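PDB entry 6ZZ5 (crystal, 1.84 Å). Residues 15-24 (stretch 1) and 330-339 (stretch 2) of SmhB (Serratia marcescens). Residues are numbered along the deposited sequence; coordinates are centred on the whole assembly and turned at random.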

ATOM      1  N   GLN A  15       1.396   7.829   0.936  1.00 15.51           N
ATOM      2  CA  GLN A  15       1.515   6.688   1.842  1.00 16.57           C
ATOM      3  C   GLN A  15       0.133   6.090   2.057  1.00 14.52           C
ATOM      4  O   GLN A  15       0.037   4.884   2.121  1.00 14.09           O
ATOM      5  CB  GLN A  15       2.060   7.069   3.196  1.00 18.06           C
ATOM      6  CG  GLN A  15       2.338   5.873   4.064  1.00 16.80           C
ATOM      7  CD  GLN A  15       3.064   6.212   5.348  1.00 19.38           C
ATOM      8  OE1 GLN A  15       2.730   7.128   6.083  1.00 17.23           O
ATOM      9  NE2 GLN A  15       4.037   5.392   5.674  1.00 16.66           N
ATOM     10  N   SER A  16      -0.891   6.961   2.223  1.00 14.79           N
ATOM     11  CA  SER A  16      -2.296   6.538   2.434  1.00 17.91           C
ATOM     12  C   SER A  16      -2.840   5.717   1.247  1.00 18.56           C
ATOM     13  O   SER A  16      -3.482   4.674   1.461  1.00 17.09           O
ATOM     14  CB  SER A  16      -3.135   7.742   2.734  1.00 16.84           C
ATOM     15  OG  SER A  16      -2.660   8.265   3.973  1.00 23.04           O
ATOM     16  N   SER A  17      -2.594   6.162   0.035  1.00 16.37           N
ATOM     17  CA  SER A  17      -3.089   5.490  -1.191  1.00 17.29           C
ATOM     18  C   SER A  17      -2.339   4.157  -1.335  1.00 20.21           C
ATOM     19  O   SER A  17      -2.998   3.126  -1.513  1.00 18.24           O
ATOM     20  CB  SER A  17      -2.924   6.372  -2.407  1.00 16.37           C
ATOM     21  OG  SER A  17      -1.613   6.821  -2.523  1.00 23.83           O
ATOM     22  N   GLN A  18      -1.028   4.171  -1.121  1.00 19.80           N
ATOM     23  CA  GLN A  18      -0.226   2.920  -1.217  1.00 17.87           C
ATOM     24  C   GLN A  18      -0.662   1.927  -0.144  1.00 17.78           C
ATOM     25  O   GLN A  18      -0.728   0.722  -0.447  1.00 16.65           O
ATOM     26  CB  GLN A  18       1.273   3.192  -1.155  1.00 16.94           C
ATOM     27  CG  GLN A  18       2.095   2.019  -1.668  1.00 17.46           C
ATOM     28  CD  GLN A  18       2.280   0.958  -0.613  1.00 16.89           C
ATOM     29  OE1 GLN A  18       2.318   1.236   0.591  1.00 16.69           O
ATOM     30  NE2 GLN A  18       2.440  -0.284  -1.066  1.00 13.64           N
ATOM     31  N   ALA A  19      -0.943   2.396   1.070  1.00 16.50           N
ATOM     32  CA  ALA A  19      -1.330   1.545   2.194  1.00 15.88           C
ATOM     33  C   ALA A  19      -2.603   0.753   1.834  1.00 17.94           C
ATOM     34  O   ALA A  19      -2.696  -0.409   2.219  1.00 14.73           O
ATOM     35  CB  ALA A  19      -1.466   2.341   3.456  1.00 17.35           C
ATOM     36  N   LEU A  20      -3.557   1.360   1.174  1.00 15.52           N
ATOM     37  CA  LEU A  20      -4.789   0.650   0.737  1.00 16.09           C
ATOM     38  C   LEU A  20      -4.485  -0.434  -0.284  1.00 15.40           C
ATOM     39  O   LEU A  20      -5.088  -1.523  -0.237  1.00 14.92           O
ATOM     40  CB  LEU A  20      -5.760   1.659   0.152  1.00 17.10           C
ATOM     41  CG  LEU A  20      -6.366   2.618   1.186  1.00 19.05           C
ATOM     42  CD1 LEU A  20      -7.358   3.500   0.523  1.00 23.20           C
ATOM     43  CD2 LEU A  20      -7.024   1.873   2.329  1.00 23.81           C
ATOM     44  N   HIS A  21      -3.518  -0.190  -1.131  1.00 13.77           N
ATOM     45  CA  HIS A  21      -3.108  -1.172  -2.168  1.00 16.60           C
ATOM     46  C   HIS A  21      -2.451  -2.376  -1.480  1.00 16.38           C
ATOM     47  O   HIS A  21      -2.861  -3.538  -1.711  1.00 14.77           O
ATOM     48  CB  HIS A  21      -2.177  -0.450  -3.159  1.00 16.31           C
ATOM     49  CG  HIS A  21      -1.780  -1.248  -4.352  1.00 17.24           C
ATOM     50  ND1 HIS A  21      -1.013  -0.706  -5.403  1.00 19.86           N
ATOM     51  CD2 HIS A  21      -2.091  -2.523  -4.698  1.00 18.57           C
ATOM     52  CE1 HIS A  21      -0.831  -1.664  -6.305  1.00 18.77           C
ATOM     53  NE2 HIS A  21      -1.481  -2.791  -5.885  1.00 18.06           N
ATOM     54  N   ILE A  22      -1.421  -2.150  -0.646  1.00 16.21           N
ATOM     55  CA  ILE A  22      -0.767  -3.273   0.078  1.00 15.39           C
ATOM     56  C   ILE A  22      -1.777  -3.958   1.014  1.00 14.49           C
ATOM     57  O   ILE A  22      -1.767  -5.200   1.087  1.00 14.70           O
ATOM     58  CB  ILE A  22       0.563  -2.867   0.768  1.00 17.59           C
ATOM     59  CG1 ILE A  22       1.208  -4.096   1.427  1.00 17.56           C
ATOM     60  CG2 ILE A  22       0.418  -1.728   1.770  1.00 14.65           C
ATOM     61  CD1 ILE A  22       2.648  -3.873   1.867  1.00 19.24           C
ATOM     62  N   GLN A  23      -2.710  -3.231   1.639  1.00 16.05           N
ATOM     63  CA  GLN A  23      -3.718  -3.892   2.507  1.00 14.77           C
ATOM     64  C   GLN A  23      -4.545  -4.920   1.684  1.00 17.61           C
ATOM     65  O   GLN A  23      -4.681  -6.107   2.096  1.00 16.83           O
ATOM     66  CB  GLN A  23      -4.678  -2.859   3.099  1.00 16.76           C
ATOM     67  CG  GLN A  23      -5.801  -3.487   3.864  1.00 19.11           C
ATOM     68  CD  GLN A  23      -6.664  -2.420   4.495  1.00 22.30           C
ATOM     69  OE1 GLN A  23      -7.268  -1.640   3.801  1.00 22.68           O
ATOM     70  NE2 GLN A  23      -6.763  -2.429   5.797  1.00 32.92           N
ATOM     71  N   THR A  24      -5.041  -4.513   0.529  1.00 16.91           N
ATOM     72  CA  THR A  24      -5.817  -5.423  -0.357  1.00 16.49           C
ATOM     73  C   THR A  24      -4.941  -6.600  -0.792  1.00 18.10           C
ATOM     74  O   THR A  24      -5.424  -7.735  -0.797  1.00 18.59           O
ATOM     75  CB  THR A  24      -6.348  -4.680  -1.581  1.00 19.17           C
ATOM     76  OG1 THR A  24      -7.119  -3.587  -1.077  1.00 22.62           O
ATOM     77  CG2 THR A  24      -7.227  -5.547  -2.447  1.00 21.31           C
ATOM     78  N   ILE A 330     -10.681  13.257   5.051  1.00 18.71           N
ATOM     79  CA  ILE A 330     -11.164  12.438   3.888  1.00 18.73           C
ATOM     80  C   ILE A 330     -10.405  11.113   3.911  1.00 18.14           C
ATOM     81  O   ILE A 330     -11.050  10.061   3.795  1.00 20.80           O
ATOM     82  CB  ILE A 330     -11.023  13.175   2.564  1.00 20.50           C
ATOM     83  CG1 ILE A 330     -11.784  14.508   2.582  1.00 23.48           C
ATOM     84  CG2 ILE A 330     -11.510  12.281   1.416  1.00 21.86           C
ATOM     85  CD1 ILE A 330     -11.375  15.442   1.461  1.00 24.67           C
ATOM     86  N   ILE A 331      -9.112  11.171   4.129  1.00 20.10           N
ATOM     87  CA  ILE A 331      -8.264   9.958   4.140  1.00 22.48           C
ATOM     88  C   ILE A 331      -8.723   9.041   5.255  1.00 22.03           C
ATOM     89  O   ILE A 331      -8.940   7.823   4.991  1.00 18.71           O
ATOM     90  CB  ILE A 331      -6.768  10.295   4.186  1.00 18.08           C
ATOM     91  CG1 ILE A 331      -6.369  10.920   2.858  1.00 16.56           C
ATOM     92  CG2 ILE A 331      -5.937   9.080   4.495  1.00 17.57           C
ATOM     93  CD1 ILE A 331      -5.009  11.502   2.876  1.00 18.30           C
ATOM     94  N   LYS A 332      -8.921   9.562   6.463  1.00 21.08           N
ATOM     95  CA  LYS A 332      -9.368   8.651   7.549  1.00 23.31           C
ATOM     96  C   LYS A 332     -10.685   7.953   7.167  1.00 19.88           C
ATOM     97  O   LYS A 332     -10.824   6.726   7.438  1.00 19.47           O
ATOM     98  CB  LYS A 332      -9.399   9.419   8.861  1.00 24.93           C
ATOM     99  CG  LYS A 332      -7.991   9.657   9.413  1.00 30.69           C
ATOM    100  CD  LYS A 332      -7.959  10.710  10.519  1.00 33.24           C
ATOM    101  CE  LYS A 332      -8.783  10.280  11.694  1.00 34.59           C
ATOM    102  NZ  LYS A 332      -7.904   9.892  12.798  1.00 39.36           N
ATOM    103  N   GLN A 333     -11.638   8.691   6.618  1.00 17.85           N
ATOM    104  CA  GLN A 333     -12.959   8.149   6.210  1.00 20.56           C
ATOM    105  C   GLN A 333     -12.765   7.089   5.117  1.00 19.19           C
ATOM    106  O   GLN A 333     -13.367   6.012   5.174  1.00 21.03           O
ATOM    107  CB  GLN A 333     -13.875   9.257   5.677  1.00 22.95           C
ATOM    108  CG  GLN A 333     -14.455  10.184   6.738  1.00 35.82           C
ATOM    109  CD  GLN A 333     -15.384  11.179   6.074  1.00 36.52           C
ATOM    110  OE1 GLN A 333     -15.011  11.864   5.124  1.00 51.64           O
ATOM    111  NE2 GLN A 333     -16.626  11.196   6.509  1.00 41.47           N
ATOM    112  N   GLN A 334     -11.963   7.387   4.115  1.00 19.63           N
ATOM    113  CA  GLN A 334     -11.698   6.411   3.013  1.00 21.94           C
ATOM    114  C   GLN A 334     -11.054   5.134   3.543  1.00 19.79           C
ATOM    115  O   GLN A 334     -11.420   4.077   3.095  1.00 22.12           O
ATOM    116  CB  GLN A 334     -10.760   6.986   1.969  1.00 22.15           C
ATOM    117  CG  GLN A 334     -11.432   8.078   1.197  1.00 29.26           C
ATOM    118  CD  GLN A 334     -12.187   7.676  -0.041  1.00 28.02           C
ATOM    119  OE1 GLN A 334     -12.374   6.494  -0.372  1.00 31.01           O
ATOM    120  NE2 GLN A 334     -12.677   8.723  -0.696  1.00 28.06           N
ATOM    121  N   MET A 335     -10.085   5.253   4.447  1.00 20.41           N
ATOM    122  CA  MET A 335      -9.334   4.093   4.974  1.00 20.05           C
ATOM    123  C   MET A 335     -10.250   3.247   5.843  1.00 25.32           C
ATOM    124  O   MET A 335     -10.102   2.024   5.811  1.00 22.00           O
ATOM    125  CB  MET A 335      -8.066   4.545   5.704  1.00 20.65           C
ATOM    126  CG  MET A 335      -7.110   5.175   4.702  1.00 24.28           C
ATOM    127  SD  MET A 335      -5.493   5.557   5.373  1.00 28.98           S
ATOM    128  CE  MET A 335      -4.795   3.904   5.244  1.00 28.05           C
ATOM    129  N   ALA A 336     -11.209   3.844   6.533  1.00 20.43           N
ATOM    130  CA  ALA A 336     -12.167   3.088   7.356  1.00 21.69           C
ATOM    131  C   ALA A 336     -13.304   2.535   6.484  1.00 26.07           C
ATOM    132  O   ALA A 336     -13.991   1.657   6.921  1.00 28.22           O
ATOM    133  CB  ALA A 336     -12.682   3.954   8.485  1.00 26.31           C
ATOM    134  N   GLY A 337     -13.506   3.021   5.274  1.00 24.07           N
ATOM    135  CA  GLY A 337     -14.772   2.799   4.534  1.00 22.25           C
ATOM    136  C   GLY A 337     -14.565   1.909   3.314  1.00 23.05           C
ATOM    137  O   GLY A 337     -15.466   1.850   2.466  1.00 24.45           O
ATOM    138  N   VAL A 338     -13.412   1.243   3.198  1.00 21.57           N
ATOM    139  CA  VAL A 338     -13.149   0.316   2.048  1.00 23.58           C
ATOM    140  C   VAL A 338     -14.290  -0.688   1.906  1.00 23.29           C
ATOM    141  O   VAL A 338     -14.701  -1.265   2.898  1.00 24.06           O
ATOM    142  CB  VAL A 338     -11.785  -0.371   2.137  1.00 24.18           C
ATOM    143  CG1 VAL A 338     -11.613  -1.348   0.975  1.00 25.64           C
ATOM    144  CG2 VAL A 338     -10.668   0.657   2.161  1.00 20.73           C
ATOM    145  N   VAL A 339     -14.796  -0.859   0.689  1.00 23.40           N
ATOM    146  CA  VAL A 339     -15.909  -1.790   0.330  1.00 22.80           C
ATOM    147  C   VAL A 339     -15.323  -3.063  -0.239  1.00 22.83           C
ATOM    148  O   VAL A 339     -14.395  -2.973  -1.060  1.00 22.27           O
ATOM    149  CB  VAL A 339     -16.842  -1.092  -0.669  1.00 25.12           C
ATOM    150  CG1 VAL A 339     -17.908  -2.015  -1.248  1.00 24.43           C
ATOM    151  CG2 VAL A 339     -17.464   0.129   0.008  1.00 29.95           C
TER
HETATM  152  O   HOH W   1      -7.582   0.966   6.043  1.00 32.80           O

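What holds the middle of this contact together? The centre is apolar and is built on Leu20 and Met335, whose CA atoms lie 7.1 Å apart. Leu20 points its CA-to-CB bond toward the other stretch, and its CD2 comes within 4.1 Å of Met335 CG. The same methyl carbon packs against a second partner, with Leu20 CD2 lying 3.8 Å from Val338 CG2, so one branch tip of the leucine touches both the helical methionine and the valine that follows the helix. These are van der Waals contacts between buried or partly buried side chains, and no direct hydrogen bond crosses between the stretches.

How does Met335 reach so far when its CA-to-CB bond points sideways? Its chain runs m, t, p through chi1, chi2 and chi3, which brings its end nearer to stretch 1. The terminal methyl then lies close to two residues at once: Met335 CE is 4.1 Å from Ala19 CB and also 4.1 Å from the backbone oxygen Ser16 O. The sulfur takes part as well, with Met335 SD 4.2 Å from Ser16 CB. The end of Met335 lies against Ser16 and Ala19, and Met335 has the largest area covered by the opposing stretch.

Why do the contacts repeat along the two helices? The axes run nearly parallel, at 4° and in the same N-to-C direction, so the register advances equally on both sides: Ser16 faces Ile331 with CA atoms 7.1 Å apart, and four residues later Leu20 faces Met335 at the same spacing. At the earlier step Ser16 OG approaches Ile331 CG2 to 3.4 Å. This is a close packing contact of a hydroxyl against a methyl; the hydroxyl finds its hydrogen bonding elsewhere in the structure. The axes are 10.9 Å apart at closest approach, and nearly all the closest contacts run between side chains, the exception being Met335 CE against Ser16 O.

What happens where the contact reaches its polar edge? The helix of stretch 2 gives way at Gly337, the first residue to leave helical phi/psi, and Val338 follows with its CA-to-CB bond toward stretch 1. Beside it lies the partly exposed Gln23, whose OE1 is 4.4 Å from Val338 CG2, a loose approach. Water 1 spans the gap here, donating to the backbone oxygen Met335 O at 2.7 Å and, in a weak bond, to Gln23 OE1 at 3.5 Å. The bridge is thus firmly anchored at the methionine carbonyl and held only lightly at the glutamine.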